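Local coordinates for protein reducing end xylose-releasing exo-oligoxylanase (Bacillus halodurans, PDB 1WU4) that hydrolyses xylo-oligosaccharides of three or more units with inversion of anomeric configuration, releasing xylose from the reducing end, at residues Trp144-Glu149 and Tyr154-Arg159; Ala79-Arg84 and Leu137-His142; Gly7-Arg12 and Tyr204-Leu209. The protein carries 1 engineered substitution. All blocks are in the same frame, centred on the assembly; numbering follows the deposited sequence.

Contact 1: residues Trp144-Glu149 and Tyr154-Arg159; sequences WGDGDE and YSEQAR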
loop_
_atom_site.group_PDB
_atom_site.type_symbol
_atom_site.label_atom_id
_atom_site.label_comp_id
_atom_site.label_asym_id
_atom_site.label_seq_id
_atom_site.Cartn_x
_atom_site.Cartn_y
_atom_site.Cartn_z
ATOM N N TRP A 144 12.389 -9.652 14.231
ATOM C CA TRP A 144 12.202 -10.187 15.577
ATOM C C TRP A 144 12.246 -11.697 15.754
ATOM O O TRP A 144 12.337 -12.187 16.884
ATOM C CB TRP A 144 10.872 -9.665 16.129
ATOM C CG TRP A 144 10.675 -8.193 15.911
ATOM C CD1 TRP A 144 11.569 -7.201 16.187
ATOM C CD2 TRP A 144 9.505 -7.544 15.390
ATOM N NE1 TRP A 144 11.033 -5.975 15.876
ATOM C CE2 TRP A 144 9.767 -6.156 15.386
ATOM C CE3 TRP A 144 8.262 -8.000 14.931
ATOM C CZ2 TRP A 144 8.831 -5.217 14.939
ATOM C CZ3 TRP A 144 7.330 -7.063 14.484
ATOM C CH2 TRP A 144 7.622 -5.689 14.493
ATOM N N GLY A 145 12.177 -12.436 14.654
ATOM C CA GLY A 145 12.185 -13.883 14.742
ATOM C C GLY A 145 10.777 -14.399 14.973
ATOM O O GLY A 145 9.951 -13.715 15.583
ATOM N N ASP A 146 10.496 -15.599 14.480
ATOM C CA ASP A 146 9.181 -16.205 14.637
ATOM C C ASP A 146 8.873 -16.540 16.090
ATOM O O ASP A 146 9.716 -17.081 16.809
ATOM C CB ASP A 146 9.082 -17.472 13.786
ATOM C CG ASP A 146 8.648 -17.187 12.362
ATOM O OD1 ASP A 146 8.768 -16.024 11.915
ATOM O OD2 ASP A 146 8.193 -18.132 11.687
ATOM N N GLY A 147 7.656 -16.209 16.506
ATOM C CA GLY A 147 7.230 -16.484 17.862
ATOM C C GLY A 147 6.846 -17.939 18.017
ATOM O O GLY A 147 6.490 -18.610 17.044
ATOM N N ASP A 148 6.915 -18.422 19.250
ATOM C CA ASP A 148 6.591 -19.803 19.563
ATOM C C ASP A 148 5.093 -20.072 19.465
ATOM O O ASP A 148 4.664 -21.032 18.823
ATOM C CB ASP A 148 7.085 -20.131 20.972
ATOM C CG ASP A 148 8.507 -19.662 21.212
ATOM O OD1 ASP A 148 9.422 -20.154 20.517
ATOM O OD2 ASP A 148 8.709 -18.796 22.090
ATOM N N GLU A 149 4.295 -19.220 20.101
ATOM C CA GLU A 149 2.851 -19.401 20.080
ATOM C C GLU A 149 2.185 -18.689 18.911
ATOM O O GLU A 149 2.485 -17.533 18.605
ATOM C CB GLU A 149 2.227 -18.926 21.397
ATOM C CG GLU A 149 2.289 -17.430 21.634
ATOM C CD GLU A 149 1.487 -17.010 22.852
ATOM O OE1 GLU A 149 1.804 -17.479 23.967
ATOM O OE2 GLU A 149 0.538 -16.213 22.695
ATOM N N TYR A 154 5.283 -15.653 12.611
ATOM C CA TYR A 154 5.229 -14.784 11.435
ATOM C C TYR A 154 5.496 -15.358 10.047
ATOM O O TYR A 154 4.623 -15.297 9.181
ATOM C CB TYR A 154 6.151 -13.579 11.635
ATOM C CG TYR A 154 6.011 -12.879 12.968
ATOM C CD1 TYR A 154 4.792 -12.336 13.381
ATOM C CD2 TYR A 154 7.111 -12.743 13.810
ATOM C CE1 TYR A 154 4.678 -11.671 14.610
ATOM C CE2 TYR A 154 7.011 -12.087 15.032
ATOM C CZ TYR A 154 5.796 -11.553 15.426
ATOM O OH TYR A 154 5.712 -10.897 16.634
ATOM N N SER A 155 6.691 -15.896 9.822
ATOM C CA SER A 155 7.023 -16.415 8.497
ATOM C C SER A 155 6.114 -17.549 8.035
ATOM O O SER A 155 5.806 -17.648 6.847
ATOM C CB SER A 155 8.489 -16.859 8.436
ATOM O OG SER A 155 8.705 -18.052 9.163
ATOM N N GLU A 156 5.684 -18.405 8.961
ATOM C CA GLU A 156 4.795 -19.503 8.595
ATOM C C GLU A 156 3.433 -18.944 8.200
ATOM O O GLU A 156 2.784 -19.445 7.281
ATOM C CB GLU A 156 4.618 -20.480 9.759
ATOM C CG GLU A 156 5.890 -21.166 10.204
ATOM C CD GLU A 156 5.614 -22.257 11.209
ATOM O OE1 GLU A 156 5.181 -23.349 10.788
ATOM O OE2 GLU A 156 5.816 -22.016 12.417
ATOM N N GLN A 157 3.000 -17.904 8.907
ATOM C CA GLN A 157 1.721 -17.271 8.615
ATOM C C GLN A 157 1.769 -16.649 7.220
ATOM O O GLN A 157 0.827 -16.778 6.440
ATOM C CB GLN A 157 1.421 -16.187 9.654
ATOM C CG GLN A 157 1.167 -16.698 11.072
ATOM C CD GLN A 157 -0.078 -17.560 11.176
ATOM O OE1 GLN A 157 -1.059 -17.343 10.465
ATOM N NE2 GLN A 157 -0.053 -18.533 12.082
ATOM N N ALA A 158 2.880 -15.983 6.915
ATOM C CA ALA A 158 3.056 -15.337 5.619
ATOM C C ALA A 158 3.036 -16.342 4.474
ATOM O O ALA A 158 2.339 -16.138 3.483
ATOM C CB ALA A 158 4.360 -14.556 5.597
ATOM N N ARG A 159 3.797 -17.424 4.611
ATOM C CA ARG A 159 3.850 -18.437 3.558
ATOM C C ARG A 159 2.512 -19.138 3.383
ATOM O O ARG A 159 2.105 -19.451 2.266
ATOM C CB ARG A 159 4.948 -19.464 3.854
ATOM C CG ARG A 159 6.360 -18.889 3.780
ATOM C CD ARG A 159 7.418 -19.988 3.749
ATOM N NE ARG A 159 7.425 -20.792 4.967
ATOM C CZ ARG A 159 8.085 -20.470 6.076
ATOM N NH1 ARG A 159 8.803 -19.357 6.128
ATOM N NH2 ARG A 159 8.021 -21.263 7.138
HETATM O O HOH W 1 7.986 -20.606 12.996
#
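Asp146 and Tyr154-Ser155 join the loop 144-149 to the first turn of helix 154-167. Helix 127-144 ends at Gly145, which has positive phi; the loop then links two successive helices of the (alpha/alpha)6 barrel of a family 8 glycoside hydrolase. It lies at the surface, away from the probable catalytic residues Glu70 and Asp263.

The polar part is a two-pronged grip by one carboxylate. Ser155 N donates to Asp146 OD1 at 3.0 Å, and the bond is almost straight, with an N-H...O angle of 176°. Ser155 OG donates to Asp146 OD2 at 2.6 Å. Both donors sit on the syn sides of the carboxylate and somewhat out of its plane. Ser155 OG lies between its own backbone N and carbonyl carbon (chi1 72°), which turns the hydroxyl to the same carboxylate that the amide reaches. Two bonds on two different oxygens limit the rotation of the Asp146 carboxylate. Its OD1 also takes a hydrogen bond from Ser141 of helix 127-144.

The aromatic part is looser. Gly145 O meets the edge of the Tyr154 ring, near its plane, at 3.4 Å from CE2. Trp144 comes no closer than its CE3, 4.2 Å from Tyr154 OH. The polar ends of these two rings are held by other residues: Tyr154 OH bonds to Asp89 and Lys85, and Trp144 NE1 to Asp83. Phe88 touches both rings.

The solvent side is bridged by water. Asp146 OD2 and Glu156 OE2 stand 4.6 Å apart, a pair of like charges that would probably repel. One water molecule lies between them and donates to both, at 2.8 Å to Asp146 OD2 and 2.7 Å to Glu156 OE2.

Contact 2: residues Ala79-Arg84 and Leu137-His142; sequences AVQMDR and LFFASH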
loop_
_atom_site.group_PDB
_atom_site.type_symbol
_atom_site.label_atom_id
_atom_site.label_comp_id
_atom_site.label_asym_id
_atom_site.label_seq_id
_atom_site.Cartn_x
_atom_site.Cartn_y
_atom_site.Cartn_z
ATOM N N ALA A 79 4.305 -0.472 11.786
ATOM C CA ALA A 79 4.886 -0.915 13.047
ATOM C C ALA A 79 6.220 -1.636 12.882
ATOM O O ALA A 79 7.161 -1.379 13.635
ATOM C CB ALA A 79 3.899 -1.804 13.797
ATOM N N VAL A 80 6.322 -2.536 11.907
ATOM C CA VAL A 80 7.585 -3.239 11.730
ATOM C C VAL A 80 8.665 -2.286 11.208
ATOM O O VAL A 80 9.828 -2.415 11.580
ATOM C CB VAL A 80 7.436 -4.485 10.808
ATOM C CG1 VAL A 80 7.096 -4.076 9.387
ATOM C CG2 VAL A 80 8.710 -5.314 10.861
ATOM N N GLN A 81 8.285 -1.321 10.374
ATOM C CA GLN A 81 9.259 -0.351 9.875
ATOM C C GLN A 81 9.781 0.497 11.040
ATOM O O GLN A 81 10.936 0.925 11.043
ATOM C CB GLN A 81 8.630 0.577 8.829
ATOM C CG GLN A 81 8.316 -0.073 7.484
ATOM C CD GLN A 81 9.545 -0.645 6.802
ATOM O OE1 GLN A 81 10.667 -0.185 7.028
ATOM N NE2 GLN A 81 9.339 -1.643 5.950
ATOM N N MET A 82 8.921 0.724 12.032
ATOM C CA MET A 82 9.274 1.531 13.200
ATOM C C MET A 82 9.843 0.709 14.356
ATOM O O MET A 82 10.126 1.244 15.430
ATOM C CB MET A 82 8.046 2.306 13.689
ATOM C CG MET A 82 7.520 3.342 12.709
ATOM S SD MET A 82 8.701 4.663 12.378
ATOM C CE MET A 82 8.691 5.515 13.944
ATOM N N ASP A 83 10.006 -0.590 14.133
ATOM C CA ASP A 83 10.538 -1.487 15.152
ATOM C C ASP A 83 9.684 -1.472 16.418
ATOM O O ASP A 83 10.198 -1.345 17.529
ATOM C CB ASP A 83 11.989 -1.112 15.486
ATOM C CG ASP A 83 12.710 -2.202 16.256
ATOM O OD1 ASP A 83 12.397 -3.390 16.035
ATOM O OD2 ASP A 83 13.604 -1.876 17.066
ATOM N N ARG A 84 8.374 -1.596 16.234
ATOM C CA ARG A 84 7.440 -1.620 17.352
ATOM C C ARG A 84 6.656 -2.930 17.339
ATOM O O ARG A 84 5.522 -2.991 16.869
ATOM C CB ARG A 84 6.490 -0.419 17.276
ATOM C CG ARG A 84 7.152 0.919 17.616
ATOM C CD ARG A 84 7.654 0.936 19.059
ATOM N NE ARG A 84 6.561 0.815 20.022
ATOM C CZ ARG A 84 5.761 1.815 20.381
ATOM N NH1 ARG A 84 5.927 3.026 19.862
ATOM N NH2 ARG A 84 4.788 1.603 21.255
ATOM N N LEU A 137 4.501 -9.495 7.668
ATOM C CA LEU A 137 4.815 -10.679 8.461
ATOM C C LEU A 137 6.228 -11.186 8.162
ATOM O O LEU A 137 6.941 -11.602 9.077
ATOM C CB LEU A 137 3.781 -11.777 8.203
ATOM C CG LEU A 137 2.404 -11.529 8.830
ATOM C CD1 LEU A 137 1.377 -12.453 8.202
ATOM C CD2 LEU A 137 2.470 -11.749 10.336
ATOM N N PHE A 138 6.645 -11.163 6.894
ATOM C CA PHE A 138 8.003 -11.596 6.566
ATOM C C PHE A 138 8.985 -10.644 7.247
ATOM O O PHE A 138 9.984 -11.076 7.818
ATOM C CB PHE A 138 8.264 -11.575 5.052
ATOM C CG PHE A 138 7.745 -12.783 4.314
ATOM C CD1 PHE A 138 8.101 -14.073 4.709
ATOM C CD2 PHE A 138 6.929 -12.629 3.198
ATOM C CE1 PHE A 138 7.649 -15.186 3.999
ATOM C CE2 PHE A 138 6.473 -13.736 2.484
ATOM C CZ PHE A 138 6.835 -15.017 2.885
ATOM N N PHE A 139 8.707 -9.344 7.179
ATOM C CA PHE A 139 9.587 -8.364 7.810
ATOM C C PHE A 139 9.642 -8.576 9.324
ATOM O O PHE A 139 10.710 -8.474 9.930
ATOM C CB PHE A 139 9.124 -6.932 7.509
ATOM C CG PHE A 139 9.387 -6.478 6.090
ATOM C CD1 PHE A 139 10.204 -7.208 5.229
ATOM C CD2 PHE A 139 8.835 -5.286 5.631
ATOM C CE1 PHE A 139 10.466 -6.748 3.931
ATOM C CE2 PHE A 139 9.091 -4.820 4.341
ATOM C CZ PHE A 139 9.908 -5.551 3.491
ATOM N N ALA A 140 8.495 -8.877 9.931
ATOM C CA ALA A 140 8.441 -9.114 11.371
ATOM C C ALA A 140 9.314 -10.317 11.726
ATOM O O ALA A 140 10.076 -10.288 12.692
ATOM C CB ALA A 140 7.002 -9.366 11.803
ATOM N N SER A 141 9.194 -11.382 10.943
ATOM C CA SER A 141 9.987 -12.581 11.177
ATOM C C SER A 141 11.475 -12.258 11.114
ATOM O O SER A 141 12.261 -12.709 11.949
ATOM C CB SER A 141 9.657 -13.643 10.127
ATOM O OG SER A 141 10.475 -14.792 10.288
ATOM N N HIS A 142 11.858 -11.467 10.119
ATOM C CA HIS A 142 13.256 -11.111 9.926
ATOM C C HIS A 142 13.825 -10.180 10.993
ATOM O O HIS A 142 14.991 -10.309 11.373
ATOM C CB HIS A 142 13.430 -10.513 8.529
ATOM C CG HIS A 142 12.989 -11.434 7.435
ATOM N ND1 HIS A 142 12.795 -11.016 6.135
ATOM C CD2 HIS A 142 12.686 -12.754 7.454
ATOM C CE1 HIS A 142 12.387 -12.037 5.403
ATOM N NE2 HIS A 142 12.312 -13.104 6.180
#
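Phe139 is the first residue of 137-142 to meet the other segment, and it does so with both its CB and its ring. Phe139 CB lies 3.7 Å from Val80 CG2 and 4.0 Å from Val80 CG1. The two side chains cross at about a right angle, and CG1 sits at the ring edge, near the ring plane. Phe139 CG is anti to its carbonyl carbon (chi1 -73°), which carries the ring past Val80 to the amide of Gln81. There Gln81 NE2 comes 3.6 Å from Phe139 CE2. The amide and ring planes are 89° apart, and the nitrogen approaches obliquely. The bend of Gln81 at chi2 (-60°) brings the amide to this position. Its polar atoms are satisfied by the C-terminal tail: NE2 bonds to the carbonyl of Lys377, and OE1 accepts from the indole of Trp379. Trp379 also meets Phe139 edge-to-face.

The segments belong to helices 69-81 and 127-144 of the (alpha/alpha)6 barrel. They meet here, just before helix 69-81 ends in a Schellman motif at Asp83.

Ala140 follows and lets the backbones come close, with its CA 5.9 Å from that of Val80. Val80 CG2 lies against the main chain of helix 127-144. Val80 CG2 is 3.7 Å from both Ala140 N and Phe139 C. Ala140 CB stands further off, 4.5 Å from Val80 CG2. That methyl also packs on Tyr154 and Phe88, from the two neighbouring helices 154-167 and 85-99.

Contact 3: residues Gly7-Arg12 and Tyr204-Leu209; sequences GAFYTR and YELFSL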
loop_
_atom_site.group_PDB
_atom_site.type_symbol
_atom_site.label_atom_id
_atom_site.label_comp_id
_atom_site.label_asym_id
_atom_site.label_seq_id
_atom_site.Cartn_x
_atom_site.Cartn_y
_atom_site.Cartn_z
ATOM N N GLY A 7 18.884 -0.434 -7.128
ATOM C CA GLY A 7 18.007 -0.290 -5.979
ATOM C C GLY A 7 18.608 -0.629 -4.628
ATOM O O GLY A 7 19.662 -1.261 -4.533
ATOM N N ALA A 8 17.916 -0.205 -3.573
ATOM C CA ALA A 8 18.347 -0.450 -2.202
ATOM C C ALA A 8 18.419 -1.941 -1.884
ATOM O O ALA A 8 19.151 -2.355 -0.988
ATOM C CB ALA A 8 17.402 0.246 -1.237
ATOM N N PHE A 9 17.649 -2.747 -2.609
ATOM C CA PHE A 9 17.661 -4.192 -2.402
ATOM C C PHE A 9 19.093 -4.701 -2.567
ATOM O O PHE A 9 19.520 -5.635 -1.885
ATOM C CB PHE A 9 16.755 -4.873 -3.432
ATOM C CG PHE A 9 16.879 -6.374 -3.464
ATOM C CD1 PHE A 9 16.189 -7.169 -2.554
ATOM C CD2 PHE A 9 17.688 -6.991 -4.415
ATOM C CE1 PHE A 9 16.301 -8.559 -2.593
ATOM C CE2 PHE A 9 17.808 -8.379 -4.462
ATOM C CZ PHE A 9 17.111 -9.164 -3.548
ATOM N N TYR A 10 19.826 -4.070 -3.480
ATOM C CA TYR A 10 21.204 -4.450 -3.780
ATOM C C TYR A 10 22.249 -3.702 -2.953
ATOM O O TYR A 10 23.156 -4.313 -2.390
ATOM C CB TYR A 10 21.484 -4.217 -5.266
ATOM C CG TYR A 10 20.521 -4.932 -6.188
ATOM C CD1 TYR A 10 20.638 -6.300 -6.425
ATOM C CD2 TYR A 10 19.477 -4.242 -6.805
ATOM C CE1 TYR A 10 19.738 -6.966 -7.259
ATOM C CE2 TYR A 10 18.573 -4.896 -7.637
ATOM C CZ TYR A 10 18.708 -6.257 -7.859
ATOM O OH TYR A 10 17.813 -6.909 -8.678
ATOM N N THR A 11 22.119 -2.381 -2.884
ATOM C CA THR A 11 23.071 -1.547 -2.150
ATOM C C THR A 11 22.866 -1.542 -0.641
ATOM O O THR A 11 23.801 -1.278 0.118
ATOM C CB THR A 11 22.997 -0.090 -2.616
ATOM O OG1 THR A 11 21.734 0.463 -2.224
ATOM C CG2 THR A 11 23.132 -0.001 -4.125
ATOM N N ARG A 12 21.640 -1.821 -0.215
ATOM C CA ARG A 12 21.284 -1.827 1.198
ATOM C C ARG A 12 21.364 -0.415 1.778
ATOM O O ARG A 12 21.438 -0.230 2.993
ATOM C CB ARG A 12 22.183 -2.793 1.983
ATOM C CG ARG A 12 22.127 -4.234 1.475
ATOM C CD ARG A 12 20.685 -4.716 1.314
ATOM N NE ARG A 12 20.600 -6.076 0.784
ATOM C CZ ARG A 12 20.812 -7.176 1.500
ATOM N NH1 ARG A 12 21.124 -7.084 2.786
ATOM N NH2 ARG A 12 20.713 -8.370 0.931
ATOM N N TYR A 204 6.200 -8.539 -4.724
ATOM C CA TYR A 204 6.273 -9.862 -5.342
ATOM C C TYR A 204 7.713 -10.327 -5.545
ATOM O O TYR A 204 7.993 -11.521 -5.475
ATOM C CB TYR A 204 5.502 -9.878 -6.670
ATOM C CG TYR A 204 4.131 -9.233 -6.594
ATOM C CD1 TYR A 204 3.426 -9.168 -5.386
ATOM C CD2 TYR A 204 3.568 -8.625 -7.712
ATOM C CE1 TYR A 204 2.209 -8.500 -5.296
ATOM C CE2 TYR A 204 2.347 -7.957 -7.633
ATOM C CZ TYR A 204 1.678 -7.891 -6.418
ATOM O OH TYR A 204 0.513 -7.166 -6.322
ATOM N N GLU A 205 8.623 -9.391 -5.797
ATOM C CA GLU A 205 10.032 -9.742 -5.964
ATOM C C GLU A 205 10.508 -10.405 -4.675
ATOM O O GLU A 205 11.239 -11.396 -4.693
ATOM C CB GLU A 205 10.868 -8.485 -6.219
ATOM C CG GLU A 205 10.541 -7.770 -7.512
ATOM C CD GLU A 205 11.264 -8.357 -8.704
ATOM O OE1 GLU A 205 11.338 -9.600 -8.812
ATOM O OE2 GLU A 205 11.750 -7.567 -9.539
ATOM N N LEU A 206 10.091 -9.848 -3.544
ATOM C CA LEU A 206 10.484 -10.404 -2.260
ATOM C C LEU A 206 9.764 -11.726 -2.008
ATOM O O LEU A 206 10.346 -12.653 -1.446
ATOM C CB LEU A 206 10.213 -9.389 -1.146
ATOM C CG LEU A 206 11.054 -8.114 -1.298
ATOM C CD1 LEU A 206 10.625 -7.078 -0.272
ATOM C CD2 LEU A 206 12.535 -8.445 -1.144
ATOM N N PHE A 207 8.509 -11.831 -2.438
ATOM C CA PHE A 207 7.787 -13.085 -2.265
ATOM C C PHE A 207 8.499 -14.179 -3.067
ATOM O O PHE A 207 8.497 -15.345 -2.676
ATOM C CB PHE A 207 6.339 -12.974 -2.758
ATOM C CG PHE A 207 5.476 -12.024 -1.963
ATOM C CD1 PHE A 207 5.877 -11.538 -0.715
ATOM C CD2 PHE A 207 4.239 -11.634 -2.462
ATOM C CE1 PHE A 207 5.047 -10.676 0.016
ATOM C CE2 PHE A 207 3.407 -10.778 -1.742
ATOM C CZ PHE A 207 3.814 -10.297 -0.500
ATOM N N SER A 208 9.119 -13.802 -4.184
ATOM C CA SER A 208 9.818 -14.784 -5.013
ATOM C C SER A 208 11.050 -15.339 -4.306
ATOM O O SER A 208 11.638 -16.326 -4.752
ATOM C CB SER A 208 10.219 -14.176 -6.368
ATOM O OG SER A 208 11.416 -13.417 -6.290
ATOM N N LEU A 209 11.434 -14.709 -3.199
ATOM C CA LEU A 209 12.589 -15.155 -2.429
ATOM C C LEU A 209 12.178 -15.845 -1.135
ATOM O O LEU A 209 12.875 -16.744 -0.660
ATOM C CB LEU A 209 13.483 -13.964 -2.066
ATOM C CG LEU A 209 14.037 -13.097 -3.196
ATOM C CD1 LEU A 209 14.812 -11.929 -2.606
ATOM C CD2 LEU A 209 14.931 -13.938 -4.097
#
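Phe9 is the one residue of 7-12 that touches 204-209, and it meets two leucines one helical turn apart. The tight part is small and wholly apolar. Leu209 CD1 sits at the edge of the Phe9 ring, near its plane, 3.7 Å from both CE1 and CZ. The two side chains come from opposite directions. Leu206 approaches obliquely, with CD2 4.0 Å from Phe9 CE1, and slides past the ring. Phe9 CG is anti to its backbone N (chi1 170°), which extends the ring across to the other helix. The ring has further neighbours in Phe278, whose plane is about 30° from its own, and in Ile378.

Elsewhere the segments stand apart. Even the nearest CA atoms, of Phe9 and Leu206, are 9.5 Å from each other. Leu209 is exposed, while Leu206 is buried and packs also on Trp277 and Phe278. The ring of Tyr10 lies with one face under Phe9 CD2, which is 3.4 Å above the plane and over the ring centre. Arg12 turns back on its own segment, where its NE donates to Phe9 O at 2.9 Å. The donor stands above the carbonyl plane, and the guanidinium also makes a cation-pi contact with Phe380.

With Phe9 cut back to an alanine, Leu206 CD2 and Leu209 CD1 would probably lose their aromatic partner and a gap would open between the segments.

Backbone hydrogen bonds pair Ala8 with Glu276 and Phe9 with Trp277. The arrangement is a short N-terminal helix laid against the helices of an (alpha/alpha)6 barrel.

Contact 2 is buried, contact 3 is partly buried and contact 1 lies at the surface. Their chemistry follows: contact 1 relies on a carboxylate, a helix start and water, whereas contacts 2 and 3 bring together mainly apolar groups. Contacts 1 and 2 lie on the same side of the chain's centre and share helix 127-144, which supplies Trp144 to one and 137-142 to the other. They also touch directly, where Tyr154 CB packs on the carbonyl of Leu137. Contact 2 meets contact 3 where Phe138 and Phe139 pack on Phe207 and Leu206. Contacts 1 and 3 do not touch; their nearest atoms are about 7 Å apart.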